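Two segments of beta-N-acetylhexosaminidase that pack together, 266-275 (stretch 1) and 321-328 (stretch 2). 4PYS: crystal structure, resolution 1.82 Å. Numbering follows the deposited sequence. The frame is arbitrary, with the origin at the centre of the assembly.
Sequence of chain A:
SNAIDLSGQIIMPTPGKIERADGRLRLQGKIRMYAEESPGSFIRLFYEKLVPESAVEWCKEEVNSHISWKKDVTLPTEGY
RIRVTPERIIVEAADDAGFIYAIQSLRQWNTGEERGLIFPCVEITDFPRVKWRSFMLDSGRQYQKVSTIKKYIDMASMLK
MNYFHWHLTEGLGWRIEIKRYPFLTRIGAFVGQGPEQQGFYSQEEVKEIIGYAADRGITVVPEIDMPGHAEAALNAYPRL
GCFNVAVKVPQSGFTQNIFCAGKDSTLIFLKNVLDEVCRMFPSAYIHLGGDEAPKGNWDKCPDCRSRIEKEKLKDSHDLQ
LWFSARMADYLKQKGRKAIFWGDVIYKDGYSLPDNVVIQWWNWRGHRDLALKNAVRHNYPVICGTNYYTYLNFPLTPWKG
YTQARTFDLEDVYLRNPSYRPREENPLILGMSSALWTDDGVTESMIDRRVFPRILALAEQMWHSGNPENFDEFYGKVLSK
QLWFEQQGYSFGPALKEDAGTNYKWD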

# COMPACT_ATOMS: atom_id res chain seq x y z
N THR A 266 5.38 27.17 11.64
CA THR A 266 5.33 25.71 11.55
C THR A 266 4.31 25.27 10.50
O THR A 266 4.60 24.44 9.65
CB THR A 266 5.02 25.05 12.90
OG1 THR A 266 6.11 25.29 13.81
CG2 THR A 266 4.85 23.55 12.73
N LEU A 267 3.11 25.84 10.56
CA LEU A 267 2.08 25.53 9.57
C LEU A 267 2.56 25.88 8.16
O LEU A 267 2.43 25.08 7.24
CB LEU A 267 0.77 26.26 9.88
CG LEU A 267 -0.24 25.41 10.66
CD1 LEU A 267 0.24 25.15 12.08
CD2 LEU A 267 -1.62 26.04 10.66
N ILE A 268 3.13 27.08 8.01
CA ILE A 268 3.70 27.50 6.74
C ILE A 268 4.80 26.55 6.26
O ILE A 268 4.84 26.19 5.08
CB ILE A 268 4.21 28.96 6.82
CG1 ILE A 268 3.02 29.93 6.92
CG2 ILE A 268 5.07 29.31 5.62
CD1 ILE A 268 3.35 31.25 7.56
N PHE A 269 5.66 26.12 7.18
CA PHE A 269 6.70 25.14 6.87
C PHE A 269 6.07 23.86 6.32
O PHE A 269 6.49 23.34 5.28
CB PHE A 269 7.50 24.81 8.13
CG PHE A 269 8.65 23.84 7.90
CD1 PHE A 269 8.43 22.47 7.84
CD2 PHE A 269 9.96 24.31 7.79
CE1 PHE A 269 9.49 21.59 7.64
CE2 PHE A 269 11.02 23.43 7.60
CZ PHE A 269 10.78 22.07 7.52
N LEU A 270 5.07 23.35 7.03
CA LEU A 270 4.48 22.07 6.65
C LEU A 270 3.70 22.19 5.34
O LEU A 270 3.69 21.25 4.53
CB LEU A 270 3.62 21.53 7.80
CG LEU A 270 4.46 21.12 9.02
CD1 LEU A 270 3.59 20.79 10.21
CD2 LEU A 270 5.36 19.95 8.68
N LYS A 271 3.08 23.34 5.11
CA LYS A 271 2.43 23.60 3.83
C LYS A 271 3.45 23.61 2.69
O LYS A 271 3.20 23.02 1.63
CB LYS A 271 1.65 24.92 3.88
CG LYS A 271 0.35 24.83 4.67
CD LYS A 271 -0.36 26.17 4.74
CE LYS A 271 -1.70 26.07 5.46
NZ LYS A 271 -2.30 27.41 5.76
N ASN A 272 4.59 24.26 2.91
CA ASN A 272 5.66 24.25 1.92
C ASN A 272 6.13 22.83 1.60
O ASN A 272 6.40 22.49 0.45
CB ASN A 272 6.84 25.12 2.38
CG ASN A 272 6.49 26.61 2.41
OD1 ASN A 272 5.56 27.05 1.73
ND2 ASN A 272 7.24 27.38 3.19
N VAL A 273 6.21 21.99 2.64
CA VAL A 273 6.57 20.59 2.44
C VAL A 273 5.52 19.88 1.59
O VAL A 273 5.85 19.16 0.65
CB VAL A 273 6.74 19.84 3.78
CG1 VAL A 273 6.87 18.33 3.54
CG2 VAL A 273 7.95 20.35 4.53
N LEU A 274 4.25 20.10 1.90
CA LEU A 274 3.18 19.45 1.14
C LEU A 274 3.12 19.95 -0.30
O LEU A 274 2.70 19.21 -1.20
CB LEU A 274 1.83 19.63 1.84
CG LEU A 274 1.65 18.86 3.14
CD1 LEU A 274 0.25 19.01 3.63
CD2 LEU A 274 1.95 17.39 2.94
N ASP A 275 3.53 21.19 -0.52
CA ASP A 275 3.64 21.72 -1.88
C ASP A 275 4.55 20.82 -2.71
O ASP A 275 4.19 20.41 -3.82
CB ASP A 275 4.17 23.16 -1.88
CG ASP A 275 3.09 24.19 -1.56
OD1 ASP A 275 1.91 23.81 -1.43
OD2 ASP A 275 3.42 25.40 -1.45
N LEU A 321 -6.85 18.36 16.12
CA LEU A 321 -7.92 18.37 15.12
C LEU A 321 -7.89 19.64 14.27
O LEU A 321 -7.99 19.57 13.05
CB LEU A 321 -9.29 18.24 15.81
CG LEU A 321 -9.63 16.85 16.35
CD1 LEU A 321 -10.97 16.83 17.05
CD2 LEU A 321 -9.64 15.91 15.19
N TRP A 322 -7.77 20.78 14.94
CA TRP A 322 -7.66 22.07 14.24
C TRP A 322 -6.48 22.05 13.28
O TRP A 322 -6.60 22.43 12.12
CB TRP A 322 -7.50 23.22 15.23
CG TRP A 322 -7.29 24.55 14.57
CD1 TRP A 322 -8.25 25.40 14.10
CD2 TRP A 322 -6.03 25.19 14.31
NE1 TRP A 322 -7.67 26.53 13.56
CE2 TRP A 322 -6.31 26.42 13.68
CE3 TRP A 322 -4.70 24.84 14.55
CZ2 TRP A 322 -5.30 27.30 13.28
CZ3 TRP A 322 -3.70 25.72 14.15
CH2 TRP A 322 -4.00 26.93 13.53
N PHE A 323 -5.33 21.60 13.78
CA PHE A 323 -4.14 21.47 12.97
C PHE A 323 -4.36 20.52 11.78
O PHE A 323 -4.01 20.84 10.64
CB PHE A 323 -2.97 20.97 13.82
CG PHE A 323 -1.76 20.60 13.02
CD1 PHE A 323 -0.85 21.57 12.65
CD2 PHE A 323 -1.54 19.28 12.63
CE1 PHE A 323 0.26 21.25 11.90
CE2 PHE A 323 -0.43 18.95 11.88
CZ PHE A 323 0.47 19.93 11.52
N SER A 324 -4.93 19.35 12.05
CA SER A 324 -5.22 18.39 11.00
C SER A 324 -6.18 18.99 9.99
O SER A 324 -6.05 18.78 8.79
CB SER A 324 -5.82 17.12 11.60
OG SER A 324 -4.88 16.46 12.43
N ALA A 325 -7.13 19.77 10.49
CA ALA A 325 -8.10 20.43 9.62
C ALA A 325 -7.43 21.43 8.68
O ALA A 325 -7.76 21.49 7.49
CB ALA A 325 -9.16 21.12 10.46
N ARG A 326 -6.49 22.22 9.20
CA ARG A 326 -5.78 23.20 8.38
C ARG A 326 -4.99 22.54 7.26
O ARG A 326 -4.96 23.03 6.13
CB ARG A 326 -4.85 24.06 9.24
CG ARG A 326 -5.53 24.91 10.31
CD ARG A 326 -6.66 25.78 9.74
NE ARG A 326 -7.95 25.32 10.25
CZ ARG A 326 -9.03 25.15 9.49
NH1 ARG A 326 -8.98 25.41 8.19
NH2 ARG A 326 -10.16 24.72 10.04
N MSE A 327 -4.34 21.41 7.57
CA MSE A 327 -3.53 20.72 6.58
C MSE A 327 -4.41 20.03 5.54
O MSE A 327 -4.08 20.01 4.36
CB MSE A 327 -2.60 19.69 7.23
CG MSE A 327 -1.71 20.26 8.31
SE MSE A 327 -0.56 21.74 7.78
CE MSE A 327 -0.01 21.24 6.03
N ALA A 328 -5.50 19.44 6.00
CA ALA A 328 -6.44 18.80 5.09
C ALA A 328 -7.07 19.86 4.18
O ALA A 328 -7.28 19.62 2.99
CB ALA A 328 -7.49 18.04 5.86
O HOH W 1 -5.16 25.67 5.72

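What holds the two helices together? The contact is almost wholly apolar, with no direct hydrogen bond from one stretch to the other. Within each helix, backbone amides bond to carbonyls of the same helix, as in Lys271 N to Leu267 O at 2.8 Å and Arg326 N to Trp322 O at 2.9 Å. The axes run in broadly the same direction, 39° apart, and come no closer than 10.9 Å. At that separation side chains must fill the space between the backbones, and they bury 378 Å² in all, counting both sides.

How does the selenomethionine at 327 fit against the first helix? Met327 gives up more surface to the contact than any other residue, 94 Å². Its CA-to-CB bond points sideways, but chi1, chi2 and chi3 all lie in the m range, and this curled chain brings its terminal methyl onto the neighbouring helix. There Met327 CE lies 3.3 Å from Leu274 CD1, a tight apolar approach, and 4.0 Å from Leu270 CB. The same methyl also reaches the backbone, with Met327 CE 3.8 Å from Lys271 N; that amide is already bonded within its own helix, so the approach is one of packing. One methyl thus touches three residues, Leu270, Lys271 and Leu274, spanning about one turn of helix. The nearest CA atoms of the two stretches belong to this region as well, Lys271 CA and Met327 CA being 7.2 Å apart.

Where do the aromatic rings enter? They meet leucines nearer the start of both stretches. Leu267, with 83 Å² covered, divides its two methyls between the rings: Leu267 CD2 is 3.8 Å from Trp322 CH2, while Leu267 CD1 is 3.8 Å from Phe323 CD1. Its chi1 of -96° lies between the usual wells, and its end comes nearer to the second helix although its CA-to-CB bond points sideways. Phe323 receives a second leucine at Leu270, whose CD1 is 3.5 Å from Phe323 CZ. Both leucine methyls lie at the edge of the phenylalanine ring, near its plane, so its faces are not what these two residues cover. Leu267 CD2 also packs 4.0 Å from Arg326 CB, so the arginine contributes the aliphatic base of its side chain while its end leads away.

Is there any polar link between the helices? One runs through water 1, where the long side chain of Lys271 reaches beyond the apolar packing. The water donates a hydrogen bond to Arg326 O, 2.7 Å from the water oxygen, and accepts a weak one from Lys271 NZ, at 3.3 Å from the same oxygen. The lysine chain is extended, with chi2 through chi4 all t, which carries its amine out to this site. The bridge joins an amine to a main-chain carbonyl, so the guanidinium group of Arg326 has no part in it.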